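Local coordinates for glucuronoarabinoxylan endo-1,4-beta-xylanase (Clostridium papyrosolvens, PDB 4FMV), which cleaves internal beta-1,4 linkages of xylan as a glycoside hydrolase of family 30, this chain being the catalytic part of a longer protein, at residues Gly61-Ser64 with Lys65-Pro68; Tyr124-Tyr127 with Met128-Gly132; Leu190-Ala193 with Thr194-Asp197; Lys248-His251 with Asp252-Val255. One frame throughout, in Å; residues are numbered along the deposited sequence.

Contact 1: residues Gly61-Ser64 with Lys65-Pro68; sequences GNFS and KWSP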
# COMPACT_ATOMS: atom_id res chain seq x y z
N GLY A 61 8.92 -7.16 -29.15
CA GLY A 61 9.82 -7.60 -28.11
C GLY A 61 10.96 -6.63 -27.81
O GLY A 61 12.01 -7.04 -27.28
N ASN A 62 10.78 -5.34 -28.11
CA ASN A 62 11.79 -4.40 -27.65
C ASN A 62 11.25 -3.71 -26.41
O ASN A 62 10.42 -2.82 -26.47
CB ASN A 62 12.10 -3.38 -28.77
CG ASN A 62 13.15 -2.37 -28.35
OD1 ASN A 62 13.50 -2.30 -27.18
ND2 ASN A 62 13.66 -1.61 -29.29
N PHE A 63 11.77 -4.14 -25.27
CA PHE A 63 11.32 -3.76 -23.95
C PHE A 63 12.18 -2.68 -23.27
O PHE A 63 12.09 -2.47 -22.07
CB PHE A 63 11.08 -5.00 -23.05
CG PHE A 63 10.09 -6.00 -23.63
CD1 PHE A 63 8.74 -5.65 -23.83
CD2 PHE A 63 10.50 -7.29 -23.96
CE1 PHE A 63 7.82 -6.57 -24.37
CE2 PHE A 63 9.59 -8.22 -24.50
CZ PHE A 63 8.25 -7.86 -24.70
N SER A 64 13.12 -2.09 -24.01
CA SER A 64 14.05 -1.15 -23.37
C SER A 64 13.36 -0.07 -22.53
O SER A 64 13.88 0.35 -21.51
CB SER A 64 15.02 -0.53 -24.39
OG SER A 64 14.33 0.25 -25.36
N LYS A 65 12.17 0.36 -22.94
CA LYS A 65 11.51 1.46 -22.22
C LYS A 65 10.93 1.00 -20.89
O LYS A 65 10.51 1.83 -20.05
CB LYS A 65 10.45 2.12 -23.08
CG LYS A 65 11.07 3.01 -24.15
CD LYS A 65 10.04 3.97 -24.69
CE LYS A 65 10.53 4.66 -25.95
NZ LYS A 65 9.39 5.45 -26.52
N TRP A 66 10.92 -0.31 -20.72
CA TRP A 66 10.52 -0.95 -19.46
C TRP A 66 11.70 -1.30 -18.54
O TRP A 66 11.52 -1.79 -17.42
CB TRP A 66 9.72 -2.21 -19.79
CG TRP A 66 8.37 -1.91 -20.38
CD1 TRP A 66 7.78 -0.69 -20.50
CD2 TRP A 66 7.42 -2.86 -20.91
NE1 TRP A 66 6.52 -0.81 -21.06
CE2 TRP A 66 6.29 -2.13 -21.33
CE3 TRP A 66 7.44 -4.24 -21.07
CZ2 TRP A 66 5.18 -2.75 -21.90
CZ3 TRP A 66 6.33 -4.86 -21.63
CH2 TRP A 66 5.21 -4.11 -22.04
N SER A 67 12.92 -1.04 -19.02
CA SER A 67 14.12 -1.36 -18.26
C SER A 67 14.32 -0.57 -16.95
O SER A 67 14.89 -1.11 -16.01
CB SER A 67 15.39 -1.32 -19.13
OG SER A 67 15.57 -0.04 -19.68
N PRO A 68 13.96 0.72 -16.93
CA PRO A 68 14.12 1.45 -15.66
C PRO A 68 13.30 0.81 -14.53
O PRO A 68 13.80 0.68 -13.41
CB PRO A 68 13.58 2.85 -15.99
CG PRO A 68 13.86 3.01 -17.47
CD PRO A 68 13.55 1.63 -18.03
O HOH W 1 10.91 -0.24 -25.60

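Contact 2: residues Tyr124-Tyr127 with Met128-Gly132; sequences YVKY and MKDNG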
# COMPACT_ATOMS: atom_id res chain seq x y z
N TYR A 124 4.14 -7.45 -20.17
CA TYR A 124 4.84 -6.82 -19.05
C TYR A 124 5.19 -7.86 -18.00
O TYR A 124 6.32 -7.93 -17.53
CB TYR A 124 3.99 -5.72 -18.43
CG TYR A 124 4.79 -4.73 -17.60
CD1 TYR A 124 5.50 -3.70 -18.21
CD2 TYR A 124 4.86 -4.83 -16.22
CE1 TYR A 124 6.23 -2.78 -17.47
CE2 TYR A 124 5.61 -3.92 -15.46
CZ TYR A 124 6.29 -2.89 -16.10
OH TYR A 124 7.04 -1.97 -15.37
N VAL A 125 4.22 -8.67 -17.62
CA VAL A 125 4.48 -9.78 -16.72
C VAL A 125 5.61 -10.69 -17.24
O VAL A 125 6.48 -11.09 -16.48
CB VAL A 125 3.20 -10.61 -16.54
CG1 VAL A 125 3.45 -11.81 -15.61
CG2 VAL A 125 2.08 -9.70 -16.00
N LYS A 126 5.59 -11.03 -18.53
CA LYS A 126 6.58 -11.96 -19.06
C LYS A 126 7.97 -11.32 -19.13
O LYS A 126 8.97 -11.95 -18.79
CB LYS A 126 6.16 -12.55 -20.41
CG LYS A 126 7.18 -13.53 -21.02
CD LYS A 126 6.73 -13.94 -22.43
CE LYS A 126 7.60 -15.06 -23.04
NZ LYS A 126 9.00 -14.65 -23.31
N TYR A 127 8.05 -10.06 -19.54
CA TYR A 127 9.33 -9.34 -19.51
C TYR A 127 9.94 -9.36 -18.11
O TYR A 127 11.13 -9.64 -17.93
CB TYR A 127 9.11 -7.89 -19.95
CG TYR A 127 10.30 -6.99 -19.74
CD1 TYR A 127 11.50 -7.22 -20.43
CD2 TYR A 127 10.25 -5.90 -18.88
CE1 TYR A 127 12.60 -6.39 -20.27
CE2 TYR A 127 11.36 -5.06 -18.70
CZ TYR A 127 12.52 -5.31 -19.40
OH TYR A 127 13.63 -4.50 -19.23
N MET A 128 9.12 -9.07 -17.10
CA MET A 128 9.61 -9.15 -15.73
C MET A 128 10.07 -10.57 -15.38
O MET A 128 11.16 -10.78 -14.80
CB MET A 128 8.54 -8.66 -14.76
CG MET A 128 8.26 -7.18 -14.88
SD MET A 128 9.63 -6.20 -14.23
CE MET A 128 9.31 -4.62 -15.02
N LYS A 129 9.24 -11.56 -15.72
CA LYS A 129 9.58 -12.95 -15.44
C LYS A 129 10.88 -13.42 -16.10
O LYS A 129 11.70 -14.13 -15.50
CB LYS A 129 8.45 -13.88 -15.86
CG LYS A 129 8.75 -15.36 -15.63
CD LYS A 129 7.53 -16.22 -15.93
CE LYS A 129 7.80 -17.69 -15.62
NZ LYS A 129 8.20 -17.89 -14.20
N ASP A 130 11.07 -13.04 -17.36
CA ASP A 130 12.24 -13.47 -18.12
C ASP A 130 13.51 -12.83 -17.55
O ASP A 130 14.63 -13.29 -17.76
CB ASP A 130 12.09 -13.07 -19.60
CG ASP A 130 11.06 -13.90 -20.33
OD1 ASP A 130 10.62 -14.94 -19.79
OD2 ASP A 130 10.69 -13.52 -21.47
N ASN A 131 13.31 -11.70 -16.89
CA ASN A 131 14.38 -10.95 -16.23
C ASN A 131 14.55 -11.20 -14.75
O ASN A 131 15.23 -10.43 -14.08
CB ASN A 131 14.35 -9.48 -16.62
CG ASN A 131 14.77 -9.28 -18.06
OD1 ASN A 131 15.96 -9.17 -18.36
ND2 ASN A 131 13.80 -9.27 -18.97
N GLY A 132 13.83 -12.18 -14.21
CA GLY A 132 14.07 -12.63 -12.85
C GLY A 132 13.17 -12.04 -11.79
O GLY A 132 13.37 -12.29 -10.60

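Contact 3: residues Leu190-Ala193 with Thr194-Asp197; sequences LNDA and TALD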
# COMPACT_ATOMS: atom_id res chain seq x y z
N LEU A 190 -17.24 -7.48 -7.27
CA LEU A 190 -17.55 -8.33 -6.11
C LEU A 190 -18.88 -9.08 -6.27
O LEU A 190 -19.03 -10.20 -5.78
CB LEU A 190 -17.52 -7.50 -4.81
CG LEU A 190 -16.19 -6.77 -4.55
CD1 LEU A 190 -16.23 -5.93 -3.27
CD2 LEU A 190 -15.06 -7.78 -4.50
N ASN A 191 -19.84 -8.47 -6.98
CA ASN A 191 -21.17 -9.10 -7.14
C ASN A 191 -21.26 -10.05 -8.33
O ASN A 191 -22.32 -10.63 -8.60
CB ASN A 191 -22.26 -8.04 -7.29
CG ASN A 191 -22.49 -7.27 -6.02
OD1 ASN A 191 -22.46 -7.84 -4.92
ND2 ASN A 191 -22.72 -5.96 -6.17
N ASP A 192 -20.17 -10.18 -9.07
CA ASP A 192 -20.18 -11.09 -10.19
C ASP A 192 -19.22 -12.21 -9.87
O ASP A 192 -18.05 -11.95 -9.59
CB ASP A 192 -19.79 -10.40 -11.50
CG ASP A 192 -19.84 -11.34 -12.70
OD1 ASP A 192 -20.92 -11.46 -13.32
OD2 ASP A 192 -18.81 -11.97 -13.03
N ALA A 193 -19.72 -13.43 -9.92
CA ALA A 193 -18.91 -14.60 -9.57
C ALA A 193 -17.66 -14.77 -10.44
O ALA A 193 -16.58 -15.11 -9.94
CB ALA A 193 -19.79 -15.88 -9.59
N THR A 194 -17.80 -14.55 -11.74
CA THR A 194 -16.68 -14.66 -12.67
C THR A 194 -15.65 -13.55 -12.46
O THR A 194 -14.45 -13.81 -12.34
CB THR A 194 -17.16 -14.65 -14.15
OG1 THR A 194 -18.09 -15.72 -14.37
CG2 THR A 194 -15.99 -14.84 -15.09
N ALA A 195 -16.11 -12.31 -12.42
CA ALA A 195 -15.22 -11.18 -12.15
C ALA A 195 -14.48 -11.36 -10.83
O ALA A 195 -13.26 -11.14 -10.74
CB ALA A 195 -16.00 -9.88 -12.15
N LEU A 196 -15.21 -11.76 -9.79
CA LEU A 196 -14.62 -11.97 -8.48
C LEU A 196 -13.51 -13.02 -8.54
O LEU A 196 -12.46 -12.86 -7.92
CB LEU A 196 -15.70 -12.37 -7.48
CG LEU A 196 -15.26 -12.66 -6.03
CD1 LEU A 196 -14.50 -11.49 -5.41
CD2 LEU A 196 -16.49 -13.04 -5.20
N ASP A 197 -13.75 -14.09 -9.30
CA ASP A 197 -12.76 -15.15 -9.50
C ASP A 197 -11.50 -14.61 -10.15
O ASP A 197 -10.38 -15.07 -9.87
CB ASP A 197 -13.32 -16.25 -10.40
CG ASP A 197 -13.92 -17.39 -9.61
OD1 ASP A 197 -13.61 -17.49 -8.41
OD2 ASP A 197 -14.69 -18.17 -10.20
O HOH W 2 -20.45 -14.89 -13.87

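Contact 4: residues Lys248-His251 with Asp252-Val255; sequences KEIH and DSMV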
# COMPACT_ATOMS: atom_id res chain seq x y z
N LYS A 248 -1.89 8.66 11.40
CA LYS A 248 -3.26 8.29 11.71
C LYS A 248 -3.96 7.54 10.57
O LYS A 248 -4.67 6.58 10.80
CB LYS A 248 -4.06 9.52 12.13
CG LYS A 248 -5.59 9.29 12.11
CD LYS A 248 -6.18 9.03 13.47
CE LYS A 248 -7.63 9.54 13.54
NZ LYS A 248 -8.55 9.04 12.46
N GLU A 249 -3.78 7.98 9.33
CA GLU A 249 -4.40 7.28 8.20
C GLU A 249 -3.91 5.83 8.02
O GLU A 249 -4.70 4.93 7.70
CB GLU A 249 -4.19 8.05 6.90
CG GLU A 249 -4.90 7.40 5.73
CD GLU A 249 -4.85 8.29 4.51
OE1 GLU A 249 -5.55 9.32 4.49
OE2 GLU A 249 -4.10 7.97 3.60
N ILE A 250 -2.63 5.59 8.23
CA ILE A 250 -2.17 4.21 8.12
C ILE A 250 -2.82 3.36 9.22
O ILE A 250 -3.27 2.25 8.96
CB ILE A 250 -0.63 4.08 8.17
CG1 ILE A 250 0.01 4.92 7.05
CG2 ILE A 250 -0.22 2.62 8.03
CD1 ILE A 250 1.56 5.07 7.17
N HIS A 251 -2.88 3.91 10.42
CA HIS A 251 -3.62 3.27 11.51
C HIS A 251 -5.05 2.95 11.08
O HIS A 251 -5.53 1.83 11.27
CB HIS A 251 -3.61 4.17 12.75
CG HIS A 251 -4.63 3.80 13.78
ND1 HIS A 251 -4.32 3.07 14.91
CD2 HIS A 251 -5.96 4.07 13.86
CE1 HIS A 251 -5.42 2.91 15.64
NE2 HIS A 251 -6.42 3.50 15.03
N ASP A 252 -5.73 3.93 10.49
CA ASP A 252 -7.14 3.76 10.10
C ASP A 252 -7.28 2.70 9.00
O ASP A 252 -8.22 1.92 8.99
CB ASP A 252 -7.75 5.10 9.64
CG ASP A 252 -8.05 6.07 10.81
OD1 ASP A 252 -8.39 5.60 11.91
OD2 ASP A 252 -7.97 7.31 10.63
N SER A 253 -6.33 2.66 8.07
CA SER A 253 -6.34 1.65 7.01
C SER A 253 -6.20 0.24 7.59
O SER A 253 -6.77 -0.70 7.06
CB SER A 253 -5.22 1.90 5.99
OG SER A 253 -3.96 1.49 6.51
N MET A 254 -5.41 0.11 8.66
CA MET A 254 -5.21 -1.16 9.34
C MET A 254 -6.40 -1.54 10.21
O MET A 254 -6.84 -2.69 10.19
CB MET A 254 -3.94 -1.11 10.21
CG MET A 254 -2.63 -1.04 9.42
SD MET A 254 -2.27 -2.55 8.50
CE MET A 254 -2.44 -2.05 6.79
N VAL A 255 -6.90 -0.58 10.98
CA VAL A 255 -7.88 -0.84 12.03
C VAL A 255 -9.33 -0.79 11.52
O VAL A 255 -10.08 -1.77 11.63
CB VAL A 255 -7.64 0.06 13.28
CG1 VAL A 255 -8.83 -0.04 14.28
CG2 VAL A 255 -6.32 -0.33 13.97

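Contact 1: residues Gly61-Ser64 with Lys65-Pro68
The Phe63 and Trp66 rings are nearly parallel, their planes 16° apart, but slid so far past each other that the phenyl and the six-membered part of the indole barely overlap; the centroids of the two rings are 5.2 Å apart. Phe63 CD1 does most of the touching, 3.4 Å from Trp66 CZ3 and as close to Trp66 CE3. Both first torsions set CG anti to the carbonyl carbon (chi1 -56° in Phe63 and -70° in Trp66), which sends the two rings off the same side of the turn. Trp66 N donates to Phe63 O at 2.8 Å, closing the turn that carries them. This is the tight half of the contact. Trp66 is buried, its NE1 is bonded to Glu51 O, and helix 114-130 closes on the aromatic pair.

The other half is polar and faces solvent. Ser67 grips Ser64 O twice: OG donates to it in the carbonyl plane at a short 2.5 Å, while Ser67 N donates to the same oxygen from above that plane at 3.0 Å. Asn62 OD1 likewise takes two donors, Ser64 N at 3.2 Å and Ser64 OG. A water joins Asn62 O to Lys65 N, whereas the ammonium of Lys65 turns away to Gly53 O. The Asx turn at Asn62-Ser64 lies in the loop after strand 45-49 of the (beta/alpha)8 barrel and leads through a short 3-10 segment into helix 67-78.

Contact 2: residues Tyr124-Tyr127 with Met128-Gly132
Met128 brings its methyl group to the phenol end of Tyr124, the two side chains running side by side and pointing the same way. Met128 CE is 3.5 Å from Tyr124 OH, and the sulfur stands obliquely to the ring, SD being 5.4 Å from the Tyr124 centroid in a Met-aromatic contact. The bend of the methionine at chi2 (-71°) folds its sulfur and methyl back along the tyrosine. Leu48 of strand 45-49 packs on both residues, and the ring of Trp66 meets Tyr124 edge-to-face, so this apolar side of helix 114-130 is buried against its neighbours.

The backbone hydrogen bonds are helical up to Asp130: Met128 N to Tyr124 O, Lys129 N to Val125 O and Asp130 N to Lys126 O. Asn131 is the first residue to leave helical angles, and Gly132, with a phi of 97°, is the C-prime residue of a Schellman motif, its N donating to Lys129 O at 3.2 Å.

Asn131 closes the helix end with both its amide groups: Tyr127 O is held by Asn131 ND2 at 2.9 Å and Asn131 N at 3.2 Å, which reach it from opposite faces of its carbonyl plane. The oxygen lies in the side-chain amide plane of Asn131, and the same ND2 comes within 3.4 Å of Tyr127 CE1.

A salt bridge spans one turn on the exposed side. Lys126, extended until it bends at chi4 (-66°), puts NZ 2.7 Å from Asp130 OD2, on the syn lone pair of that oxygen.

Contact 3: residues Leu190-Ala193 with Thr194-Asp197
The chain passes from an extended Asp192 straight into helix 193-198, whose first turn is tied by Leu196 N to Asp192 O at 2.9 Å and Asp197 N to Ala193 O at 3.1 Å. Asp192 is the N-cap. With its CG anti to the backbone N (chi1 -178°), the carboxylate swings over the start of the helix, and OD2 accepts from Ala195 N at 2.8 Å through its anti lone pair, in a nearly straight bond of 173°. Asp192 therefore serves the helix end with two oxygens, one from the backbone and one from the side chain, and a negative group placed there would be expected to interact favourably with the helix dipole. OD1, the other carboxylate oxygen, is engaged by Lys163 in a salt bridge, so both ends of the group are held and its rotation is probably restricted. Around the cap, Thr194 CB lies 3.3 Å from Asp192 OD2, and a water sits 2.6 Å from Thr194 OG1 while making a weak bond to Asp192 OD2.

On the apolar side Leu196 reaches back to Leu190, the two side chains crossing at a slant and meeting methyl to methyl, CD2 of Leu190 with CD1 of Leu196 at 3.9 Å. Leu196 CD2 rests near Leu190 O.

Leu190 ends helix 183-190 and packs on Leu218 and Tyr219 of helix 217-221, whereas Ala195 faces Leu159 and Met162 of helix 155-164; the capped helix thus lies among these helices, just ahead of strand 201-205.

Contact 4: residues Lys248-His251 with Asp252-Val255
Helix 240-255 is the helical crossover of the beta-alpha-beta unit between the parallel strands 227-232 and 261-266 of the (beta/alpha)8 barrel, and in its last turns Lys248 pairs with Asp252. The lysine chain, bent at chi2 (101°) and again at chi4, comes round to the carboxylate and sets NZ 2.6 Å from Asp252 OD2 in a salt bridge, on the syn lone pair. Lys248 also makes a cation-pi contact with Tyr312 of strand 311-318.

The side facing the strands is held by other means. Ser253 turns its hydroxyl back to the chain, OG donating to Ile250 O at 2.7 Å; that oxygen also receives Met254 N at 3.0 Å, so two donors share it. Ile250 and Ser253 pack on Tyr262 of strand 261-266, and Glu249 is tied to Lys233 by a salt bridge and to the hydroxyl of Tyr262 by a hydrogen bond.

The His251 ring meets both Asp252 and Val255. Asp252 OD1 stands at the ring edge, in the plane of the imidazole and 3.5 Å from His251 CD2, although the carboxylate itself is turned 72° to the ring. Over one face of the same imidazole comes a methyl of Val255 in a CH-pi contact, CG2 being 4.0 Å from the His251 centroid and set toward the rim nearest CE1.

Contacts 1 and 2 form one packed region: their centres are about 11 Å apart, and Trp66 CD2 lies 3.4 Å from Tyr124 CD1 while Ser67 CA lies 3.3 Å from Tyr127 OH, so the start of helix 67-78 is pressed on the end of helix 114-130. Contact 3 stands apart, centred about 28 Å from contact 2 and about 27 Å from contact 4. Contact 4 lies on the opposite side of the chain's centre from contacts 1 and 2, at about 37 and about 33 Å between centres. In (beta/alpha)8 glycosidases the active site generally lies at the C-terminal ends of the barrel strands, whereas these contacts are in surrounding helices and their ends.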